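Local coordinates for protein nigritoxine (Vibrio nigripulchritudo, PDB 5M41) that is a bacterial toxin that acts on crustaceans and insects and has a fold described as new, at residues T608-G616 with K680-A690; L667-A677 with L691-A702. All coordinates share one frame; numbering follows the deposited sequence.

Contact 1: residues T608-G616 with K680-A690; sequences TYIEGKKTG and KMRKVKNDEFA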
loop_
_atom_site.group_PDB
_atom_site.type_symbol
_atom_site.label_atom_id
_atom_site.label_comp_id
_atom_site.label_asym_id
_atom_site.label_seq_id
_atom_site.Cartn_x
_atom_site.Cartn_y
_atom_site.Cartn_z
ATOM N N THR A 608 28.835 9.450 -5.118
ATOM C CA THR A 608 28.473 8.955 -3.792
ATOM C C THR A 608 27.000 8.622 -3.766
ATOM O O THR A 608 26.612 7.535 -3.318
ATOM C CB THR A 608 28.814 9.958 -2.668
ATOM O OG1 THR A 608 30.235 10.151 -2.633
ATOM C CG2 THR A 608 28.376 9.416 -1.303
ATOM N N TYR A 609 26.180 9.540 -4.260
ATOM C CA TYR A 609 24.738 9.293 -4.223
ATOM C C TYR A 609 24.375 8.034 -5.010
ATOM O O TYR A 609 23.665 7.177 -4.499
ATOM C CB TYR A 609 23.914 10.512 -4.658
ATOM C CG TYR A 609 22.426 10.226 -4.690
ATOM C CD1 TYR A 609 21.662 10.246 -3.518
ATOM C CD2 TYR A 609 21.788 9.903 -5.887
ATOM C CE1 TYR A 609 20.303 9.966 -3.541
ATOM C CE2 TYR A 609 20.426 9.620 -5.927
ATOM C CZ TYR A 609 19.688 9.659 -4.751
ATOM O OH TYR A 609 18.329 9.380 -4.786
ATOM N N ILE A 610 24.891 7.909 -6.225
ATOM C CA ILE A 610 24.539 6.793 -7.086
ATOM C C ILE A 610 25.035 5.452 -6.510
ATOM O O ILE A 610 24.275 4.466 -6.492
ATOM C CB ILE A 610 25.007 7.035 -8.541
ATOM C CG1 ILE A 610 24.208 8.194 -9.158
ATOM C CG2 ILE A 610 24.861 5.775 -9.411
ATOM C CD1 ILE A 610 22.707 7.948 -9.309
ATOM N N GLU A 611 26.272 5.418 -6.009
ATOM C CA GLU A 611 26.793 4.218 -5.348
ATOM C C GLU A 611 25.915 3.828 -4.158
ATOM O O GLU A 611 25.665 2.656 -3.933
ATOM C CB GLU A 611 28.255 4.393 -4.933
ATOM C CG GLU A 611 29.198 4.533 -6.124
ATOM C CD GLU A 611 29.265 3.264 -6.963
ATOM O OE1 GLU A 611 29.521 2.201 -6.386
ATOM O OE2 GLU A 611 29.070 3.320 -8.194
ATOM N N GLY A 612 25.407 4.820 -3.434
ATOM C CA GLY A 612 24.479 4.563 -2.347
ATOM C C GLY A 612 23.177 3.967 -2.852
ATOM O O GLY A 612 22.722 2.930 -2.348
ATOM N N LYS A 613 22.573 4.625 -3.839
ATOM C CA LYS A 613 21.335 4.143 -4.449
ATOM C C LYS A 613 21.507 2.789 -5.149
ATOM O O LYS A 613 20.556 2.011 -5.204
ATOM C CB LYS A 613 20.767 5.160 -5.423
ATOM C CG LYS A 613 20.103 6.346 -4.751
ATOM C CD LYS A 613 18.935 5.926 -3.866
ATOM C CE LYS A 613 17.614 5.931 -4.612
ATOM N NZ LYS A 613 16.467 5.925 -3.665
ATOM N N LYS A 614 22.705 2.517 -5.674
ATOM C CA LYS A 614 23.002 1.239 -6.354
ATOM C C LYS A 614 22.845 0.013 -5.461
ATOM O O LYS A 614 22.533 -1.058 -5.955
ATOM C CB LYS A 614 24.419 1.223 -6.933
ATOM C CG LYS A 614 24.512 1.777 -8.334
ATOM C CD LYS A 614 25.956 2.021 -8.757
ATOM C CE LYS A 614 26.847 0.776 -8.648
ATOM N NZ LYS A 614 28.098 1.007 -9.431
ATOM N N THR A 615 23.083 0.168 -4.158
ATOM C CA THR A 615 22.923 -0.940 -3.215
ATOM C C THR A 615 21.468 -1.410 -3.126
ATOM O O THR A 615 21.196 -2.527 -2.662
ATOM C CB THR A 615 23.369 -0.562 -1.792
ATOM O OG1 THR A 615 22.487 0.436 -1.267
ATOM C CG2 THR A 615 24.841 -0.086 -1.770
ATOM N N GLY A 616 20.541 -0.559 -3.566
ATOM C CA GLY A 616 19.118 -0.839 -3.423
ATOM C C GLY A 616 18.585 -0.438 -2.061
ATOM O O GLY A 616 17.379 -0.453 -1.844
ATOM N N LYS A 680 25.281 -2.127 -13.723
ATOM C CA LYS A 680 25.391 -1.994 -12.255
ATOM C C LYS A 680 24.537 -0.875 -11.639
ATOM O O LYS A 680 24.322 -0.837 -10.412
ATOM C CB LYS A 680 26.849 -1.905 -11.796
ATOM C CG LYS A 680 27.726 -3.086 -12.212
ATOM C CD LYS A 680 27.258 -4.414 -11.623
ATOM C CE LYS A 680 28.216 -5.536 -12.038
ATOM N NZ LYS A 680 27.436 -6.733 -12.435
ATOM N N MET A 681 24.045 0.027 -12.479
ATOM C CA MET A 681 23.094 1.068 -12.028
ATOM C C MET A 681 21.634 0.626 -11.906
ATOM O O MET A 681 20.795 1.421 -11.456
ATOM C CB MET A 681 23.128 2.256 -12.992
ATOM C CG MET A 681 23.815 3.485 -12.470
ATOM S SD MET A 681 23.494 4.855 -13.608
ATOM C CE MET A 681 22.022 5.553 -12.866
ATOM N N ARG A 682 21.312 -0.609 -12.303
ATOM C CA ARG A 682 19.898 -1.020 -12.475
ATOM C C ARG A 682 18.983 -0.678 -11.299
ATOM O O ARG A 682 17.877 -0.169 -11.503
ATOM C CB ARG A 682 19.764 -2.516 -12.842
ATOM C CG ARG A 682 20.471 -3.461 -11.885
ATOM C CD ARG A 682 20.439 -4.923 -12.352
ATOM N NE ARG A 682 21.672 -5.591 -11.933
ATOM C CZ ARG A 682 22.708 -5.845 -12.731
ATOM N NH1 ARG A 682 22.657 -5.534 -14.023
ATOM N NH2 ARG A 682 23.793 -6.436 -12.241
ATOM N N LYS A 683 19.450 -0.914 -10.075
ATOM C CA LYS A 683 18.596 -0.702 -8.895
ATOM C C LYS A 683 18.172 0.751 -8.669
ATOM O O LYS A 683 17.141 0.997 -8.045
ATOM C CB LYS A 683 19.247 -1.264 -7.639
ATOM C CG LYS A 683 19.213 -2.778 -7.565
ATOM C CD LYS A 683 19.879 -3.265 -6.298
ATOM C CE LYS A 683 19.816 -4.779 -6.207
ATOM N NZ LYS A 683 20.597 -5.250 -5.029
ATOM N N VAL A 684 18.958 1.707 -9.171
ATOM C CA VAL A 684 18.617 3.140 -9.063
ATOM C C VAL A 684 17.243 3.367 -9.702
ATOM O O VAL A 684 16.447 4.178 -9.226
ATOM C CB VAL A 684 19.695 4.047 -9.720
ATOM C CG1 VAL A 684 19.349 5.526 -9.596
ATOM C CG2 VAL A 684 21.058 3.773 -9.114
ATOM N N LYS A 685 16.964 2.599 -10.749
ATOM C CA LYS A 685 15.706 2.686 -11.483
ATOM C C LYS A 685 14.466 2.297 -10.667
ATOM O O LYS A 685 13.364 2.686 -11.034
ATOM C CB LYS A 685 15.787 1.831 -12.743
ATOM C CG LYS A 685 15.205 2.493 -13.980
ATOM C CD LYS A 685 15.324 1.544 -15.168
ATOM C CE LYS A 685 15.087 2.272 -16.487
ATOM N NZ LYS A 685 15.319 1.377 -17.658
ATOM N N ASN A 686 14.646 1.546 -9.577
ATOM C CA ASN A 686 13.557 1.253 -8.627
ATOM C C ASN A 686 12.973 2.511 -7.990
ATOM O O ASN A 686 11.794 2.536 -7.609
ATOM C CB ASN A 686 14.046 0.351 -7.490
ATOM C CG ASN A 686 14.403 -1.051 -7.954
ATOM O OD1 ASN A 686 14.012 -1.482 -9.038
ATOM N ND2 ASN A 686 15.137 -1.779 -7.117
ATOM N N ASP A 687 13.797 3.547 -7.849
ATOM C CA ASP A 687 13.297 4.834 -7.353
ATOM C C ASP A 687 13.155 5.818 -8.524
ATOM O O ASP A 687 14.036 6.653 -8.781
ATOM C CB ASP A 687 14.225 5.360 -6.262
ATOM C CG ASP A 687 13.692 6.595 -5.547
ATOM O OD1 ASP A 687 12.708 7.233 -5.988
ATOM O OD2 ASP A 687 14.294 6.944 -4.510
ATOM N N GLU A 688 12.032 5.705 -9.229
ATOM C CA GLU A 688 11.754 6.542 -10.391
ATOM C C GLU A 688 11.665 8.023 -10.043
ATOM O O GLU A 688 12.044 8.881 -10.847
ATOM C CB GLU A 688 10.432 6.121 -11.029
ATOM C CG GLU A 688 10.549 4.943 -11.971
ATOM C CD GLU A 688 9.208 4.595 -12.598
ATOM O OE1 GLU A 688 8.268 4.208 -11.849
ATOM O OE2 GLU A 688 9.092 4.711 -13.839
ATOM N N PHE A 689 11.136 8.317 -8.865
ATOM C CA PHE A 689 11.015 9.697 -8.402
ATOM C C PHE A 689 12.394 10.357 -8.312
ATOM O O PHE A 689 12.591 11.472 -8.822
ATOM C CB PHE A 689 10.261 9.749 -7.070
ATOM C CG PHE A 689 10.009 11.156 -6.552
ATOM C CD1 PHE A 689 8.943 11.913 -7.042
ATOM C CD2 PHE A 689 10.828 11.706 -5.560
ATOM C CE1 PHE A 689 8.693 13.198 -6.545
ATOM C CE2 PHE A 689 10.587 12.984 -5.067
ATOM C CZ PHE A 689 9.513 13.728 -5.558
ATOM N N ALA A 690 13.349 9.667 -7.687
ATOM C CA ALA A 690 14.696 10.173 -7.572
ATOM C C ALA A 690 15.332 10.335 -8.928
ATOM O O ALA A 690 15.832 11.413 -9.243
ATOM C CB ALA A 690 15.553 9.274 -6.696
HETATM O O HOH W 1 22.271 -1.394 -8.839
#
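The Tyr-609 ring points its OH at Ala-690 CB, 3.4 Å away, and carries Lys-613 CG over one face, displaced from the ring centre; the hydroxyl is hydrogen-bonded to Glu-625. The rings of Phe-582 and Phe-618 also meet it, their planes inclined at about 30° and 40°. A second flat group at the contact, the Asp-687 carboxylate, is gripped at both oxygens. Lys-613 NZ meets OD2 of Asp-687 at its anti lone pair in a salt bridge modelled at 2.5 Å, unusually short, so its exact length is doubtful. Ala-690 N donates to Asp-687 OD1 from above the carboxylate plane, a fairly straight bond of 3.0 Å (164° at the hydrogen). The Lys-613 chain, bent at chi2 and chi3, curls over the tyrosine to reach this acid. Lys-613 CB packs on Val-684 CG2 at 4.0 Å, and Ile-610 sets CG2 against Met-681 CG, also at 4.0 Å, and CD1 against Val-684 CG1. Lys-614 lays its methylenes across the Lys-680 carbonyl, with CG 3.3 Å from Lys-680 O, and its NZ goes on to Glu-611 and Asn-732. One water donates to Lys-614 O and Lys-680 O and accepts from Lys-683 N. The arrangement is an aspartate N-cap: Asp-687 closes the start of helix 688-704, just after the 3-10 segment 680-686, and Lys-613, from the last turn of helix 603-614, pairs with the same carboxylate.

Contact 2: residues L667-A677 with L691-A702; sequences LQDFITVVENA and LNNIVESMRATA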
loop_
_atom_site.group_PDB
_atom_site.type_symbol
_atom_site.label_atom_id
_atom_site.label_comp_id
_atom_site.label_asym_id
_atom_site.label_seq_id
_atom_site.Cartn_x
_atom_site.Cartn_y
_atom_site.Cartn_z
ATOM N N LEU A 667 26.146 16.247 -23.155
ATOM C CA LEU A 667 25.335 16.059 -21.954
ATOM C C LEU A 667 24.160 15.128 -22.247
ATOM O O LEU A 667 23.777 14.334 -21.394
ATOM C CB LEU A 667 24.813 17.402 -21.417
ATOM C CG LEU A 667 23.980 17.326 -20.128
ATOM C CD1 LEU A 667 24.799 16.842 -18.932
ATOM C CD2 LEU A 667 23.365 18.676 -19.801
ATOM N N GLN A 668 23.580 15.244 -23.439
ATOM C CA GLN A 668 22.525 14.313 -23.856
ATOM C C GLN A 668 22.969 12.835 -23.822
ATOM O O GLN A 668 22.227 11.981 -23.324
ATOM C CB GLN A 668 22.004 14.666 -25.248
ATOM C CG GLN A 668 20.624 14.084 -25.495
ATOM C CD GLN A 668 20.153 14.256 -26.922
ATOM O OE1 GLN A 668 19.052 14.759 -27.152
ATOM N NE2 GLN A 668 20.976 13.836 -27.891
ATOM N N ASP A 669 24.164 12.527 -24.332
ATOM C CA ASP A 669 24.664 11.146 -24.241
ATOM C C ASP A 669 24.684 10.698 -22.779
ATOM O O ASP A 669 24.274 9.580 -22.465
ATOM C CB ASP A 669 26.080 11.016 -24.792
ATOM C CG ASP A 669 26.174 11.238 -26.297
ATOM O OD1 ASP A 669 25.162 11.117 -27.030
ATOM O OD2 ASP A 669 27.303 11.551 -26.727
ATOM N N PHE A 670 25.167 11.581 -21.901
ATOM C CA PHE A 670 25.275 11.314 -20.466
ATOM C C PHE A 670 23.909 11.040 -19.864
ATOM O O PHE A 670 23.689 10.020 -19.191
ATOM C CB PHE A 670 25.963 12.492 -19.738
ATOM C CG PHE A 670 26.115 12.283 -18.259
ATOM C CD1 PHE A 670 27.094 11.427 -17.764
ATOM C CD2 PHE A 670 25.305 12.964 -17.356
ATOM C CE1 PHE A 670 27.249 11.232 -16.399
ATOM C CE2 PHE A 670 25.453 12.779 -15.984
ATOM C CZ PHE A 670 26.423 11.905 -15.508
ATOM N N ILE A 671 22.976 11.932 -20.166
ATOM C CA ILE A 671 21.624 11.844 -19.628
ATOM C C ILE A 671 20.929 10.570 -20.101
ATOM O O ILE A 671 20.303 9.858 -19.302
ATOM C CB ILE A 671 20.811 13.122 -19.962
ATOM C CG1 ILE A 671 21.318 14.307 -19.114
ATOM C CG2 ILE A 671 19.310 12.898 -19.775
ATOM C CD1 ILE A 671 20.603 15.629 -19.394
ATOM N N THR A 672 21.061 10.260 -21.390
ATOM C CA THR A 672 20.436 9.044 -21.950
ATOM C C THR A 672 20.880 7.794 -21.177
ATOM O O THR A 672 20.064 6.983 -20.788
ATOM C CB THR A 672 20.760 8.890 -23.444
ATOM O OG1 THR A 672 20.269 10.040 -24.148
ATOM C CG2 THR A 672 20.118 7.608 -24.032
ATOM N N VAL A 673 22.173 7.657 -20.918
ATOM C CA VAL A 673 22.654 6.490 -20.184
ATOM C C VAL A 673 22.166 6.530 -18.726
ATOM O O VAL A 673 21.635 5.540 -18.205
ATOM C CB VAL A 673 24.184 6.310 -20.337
ATOM C CG1 VAL A 673 24.724 5.259 -19.379
ATOM C CG2 VAL A 673 24.504 5.877 -21.769
ATOM N N VAL A 674 22.271 7.692 -18.086
ATOM C CA VAL A 674 21.906 7.812 -16.677
ATOM C C VAL A 674 20.441 7.425 -16.459
ATOM O O VAL A 674 20.114 6.680 -15.528
ATOM C CB VAL A 674 22.169 9.251 -16.158
ATOM C CG1 VAL A 674 21.407 9.507 -14.861
ATOM C CG2 VAL A 674 23.661 9.456 -15.953
ATOM N N GLU A 675 19.582 7.967 -17.322
ATOM C CA GLU A 675 18.155 7.725 -17.326
ATOM C C GLU A 675 17.816 6.230 -17.489
ATOM O O GLU A 675 16.943 5.716 -16.816
ATOM C CB GLU A 675 17.539 8.509 -18.478
ATOM C CG GLU A 675 16.026 8.545 -18.501
ATOM C CD GLU A 675 15.492 9.448 -19.605
ATOM O OE1 GLU A 675 16.146 9.519 -20.677
ATOM O OE2 GLU A 675 14.424 10.089 -19.406
ATOM N N ASN A 676 18.525 5.545 -18.375
ATOM C CA ASN A 676 18.354 4.105 -18.525
ATOM C C ASN A 676 18.882 3.272 -17.351
ATOM O O ASN A 676 18.453 2.144 -17.181
ATOM C CB ASN A 676 18.987 3.606 -19.815
ATOM C CG ASN A 676 18.760 2.108 -20.032
ATOM O OD1 ASN A 676 17.625 1.659 -20.264
ATOM N ND2 ASN A 676 19.834 1.326 -19.938
ATOM N N ALA A 677 19.814 3.806 -16.554
ATOM C CA ALA A 677 20.324 3.045 -15.389
ATOM C C ALA A 677 20.723 1.576 -15.752
ATOM O O ALA A 677 20.236 0.633 -15.134
ATOM C CB ALA A 677 19.265 3.036 -14.284
ATOM N N LEU A 691 15.299 9.269 -9.737
ATOM C CA LEU A 691 15.936 9.293 -11.066
ATOM C C LEU A 691 15.379 10.362 -12.025
ATOM O O LEU A 691 16.161 11.043 -12.696
ATOM C CB LEU A 691 15.880 7.908 -11.733
ATOM C CG LEU A 691 16.786 7.677 -12.936
ATOM C CD1 LEU A 691 18.244 7.979 -12.610
ATOM C CD2 LEU A 691 16.649 6.245 -13.415
ATOM N N ASN A 692 14.050 10.480 -12.110
ATOM C CA ASN A 692 13.407 11.550 -12.911
ATOM C C ASN A 692 13.860 12.966 -12.481
ATOM O O ASN A 692 14.147 13.820 -13.324
ATOM C CB ASN A 692 11.873 11.466 -12.816
ATOM C CG ASN A 692 11.303 10.244 -13.536
ATOM O OD1 ASN A 692 12.001 9.567 -14.293
ATOM N ND2 ASN A 692 10.028 9.946 -13.288
ATOM N N ASN A 693 13.904 13.200 -11.163
ATOM C CA ASN A 693 14.382 14.472 -10.633
ATOM C C ASN A 693 15.862 14.743 -10.912
ATOM O O ASN A 693 16.231 15.880 -11.151
ATOM C CB ASN A 693 14.066 14.595 -9.146
ATOM C CG ASN A 693 12.643 15.030 -8.905
ATOM O OD1 ASN A 693 12.216 16.055 -9.407
ATOM N ND2 ASN A 693 11.907 14.259 -8.130
ATOM N N ILE A 694 16.703 13.701 -10.894
ATOM C CA ILE A 694 18.116 13.841 -11.263
ATOM C C ILE A 694 18.222 14.357 -12.705
ATOM O O ILE A 694 18.984 15.297 -13.007
ATOM C CB ILE A 694 18.852 12.499 -11.123
ATOM C CG1 ILE A 694 19.138 12.184 -9.652
ATOM C CG2 ILE A 694 20.124 12.451 -11.981
ATOM C CD1 ILE A 694 19.712 10.799 -9.444
ATOM N N VAL A 695 17.447 13.734 -13.577
ATOM C CA VAL A 695 17.455 14.003 -14.996
ATOM C C VAL A 695 16.835 15.384 -15.264
ATOM O O VAL A 695 17.418 16.226 -15.971
ATOM C CB VAL A 695 16.723 12.852 -15.739
ATOM C CG1 VAL A 695 16.357 13.239 -17.160
ATOM C CG2 VAL A 695 17.617 11.608 -15.758
ATOM N N GLU A 696 15.662 15.613 -14.693
ATOM C CA GLU A 696 14.975 16.899 -14.840
ATOM C C GLU A 696 15.848 18.055 -14.338
ATOM O O GLU A 696 15.874 19.093 -14.977
ATOM C CB GLU A 696 13.622 16.875 -14.126
ATOM C CG GLU A 696 12.850 18.187 -14.156
ATOM C CD GLU A 696 11.501 18.079 -13.449
ATOM O OE1 GLU A 696 11.458 17.567 -12.304
ATOM O OE2 GLU A 696 10.474 18.497 -14.037
ATOM N N SER A 697 16.572 17.863 -13.224
ATOM C CA SER A 697 17.551 18.865 -12.742
ATOM C C SER A 697 18.561 19.176 -13.822
ATOM O O SER A 697 18.879 20.335 -14.075
ATOM C CB SER A 697 18.342 18.361 -11.539
ATOM O OG SER A 697 17.575 18.402 -10.365
ATOM N N MET A 698 19.081 18.127 -14.449
ATOM C CA MET A 698 20.094 18.313 -15.479
ATOM C C MET A 698 19.579 19.095 -16.683
ATOM O O MET A 698 20.243 20.022 -17.150
ATOM C CB MET A 698 20.673 16.969 -15.877
ATOM C CG MET A 698 21.426 16.366 -14.706
ATOM S SD MET A 698 22.037 14.738 -15.150
ATOM C CE MET A 698 22.898 14.318 -13.646
ATOM N N ARG A 699 18.390 18.729 -17.143
ATOM C CA ARG A 699 17.731 19.389 -18.268
ATOM C C ARG A 699 17.369 20.853 -17.964
ATOM O O ARG A 699 17.613 21.743 -18.788
ATOM C CB ARG A 699 16.485 18.592 -18.686
ATOM C CG ARG A 699 16.816 17.324 -19.457
ATOM C CD ARG A 699 15.577 16.473 -19.719
ATOM N NE ARG A 699 15.930 15.245 -20.433
ATOM C CZ ARG A 699 15.165 14.151 -20.503
ATOM N NH1 ARG A 699 13.996 14.116 -19.879
ATOM N NH2 ARG A 699 15.571 13.091 -21.202
ATOM N N ALA A 700 16.810 21.106 -16.783
ATOM C CA ALA A 700 16.511 22.483 -16.355
ATOM C C ALA A 700 17.786 23.351 -16.287
ATOM O O ALA A 700 17.761 24.524 -16.668
ATOM C CB ALA A 700 15.760 22.501 -15.019
ATOM N N THR A 701 18.894 22.763 -15.824
ATOM C CA THR A 701 20.153 23.484 -15.676
ATOM C C THR A 701 20.727 23.826 -17.047
ATOM O O THR A 701 21.118 24.963 -17.273
ATOM C CB THR A 701 21.140 22.704 -14.785
ATOM O OG1 THR A 701 20.584 22.579 -13.467
ATOM C CG2 THR A 701 22.482 23.401 -14.673
ATOM N N ALA A 702 20.724 22.858 -17.973
ATOM C CA ALA A 702 21.137 23.098 -19.371
ATOM C C ALA A 702 20.323 24.232 -19.993
ATOM O O ALA A 702 20.874 25.143 -20.621
ATOM C CB ALA A 702 20.987 21.830 -20.206
#
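Met-698 reaches the Phe-670 ring at its edge, with CE in the ring plane 3.8 Å from Phe-670 CE2, and SD beside the rim completes a Met-aromatic contact. The methionine gets there on an extended chain whose CG stands anti to the carbonyl carbon (chi1 -66°). Ile-671 fills the middle of the interface: its CD1 sits 3.8 Å from Met-698 CB as the two side chains run alongside each other, pointing opposite ways, and its CG2 rests on Val-695 CG1 at 4.0 Å. Toward one end, Leu-667 CD2 touches Ala-702 CB at 4.0 Å. Toward the other, Leu-691 CD1 meets Val-674 CG1, and CD2 of Leu-691 comes within 3.5 Å of Glu-675 O. A charged pair borders this apolar seam. Glu-675 OE1 stands 3.7 Å from Arg-699 NH2, a long salt bridge, with carboxylate and guanidinium planes 75° apart. Val-695 CG1, one turn earlier in the same helix, lies against one face of the Arg-699 guanidinium, 3.6 Å above its centre. Within helix 667-676, Val-674 CG2 lies over one face of the Phe-670 ring, displaced from its centre. No hydrogen bond joins the two segments; they run antiparallel at 171°, their axes 9.9 Å apart at closest approach. Helix 719-731 packs on Phe-670 through Met-722 and Met-726. Helix 603-614 meets both partners, placing Phe-606 against Val-674 and Met-698, and helix 739-751 lies against Thr-672. Helix 667-676 itself follows directly on the short strand 665-666.

In the fold
Helix 688-704 belongs to both contacts: contact 1 holds its capped start, contact 2 the turns that follow. Their centres lie about 14 Å apart; the segments alternate along the chain, and direct contacts join helices 603-614, 667-676 and 688-704 into one cluster. Tyr-609 CE2 touches Ile-694 CD1 at 3.8 Å, and Met-681 CE lies 3.5 Å from Val-674 O, joining the 3-10 segment to helix 667-676. Helix 719-731 packs against both contacts. The magnesium ion, bound at Val-189, Glu-192 and Asp-195, lies in a distant part of the elongated chain, so neither contact contributes to that site.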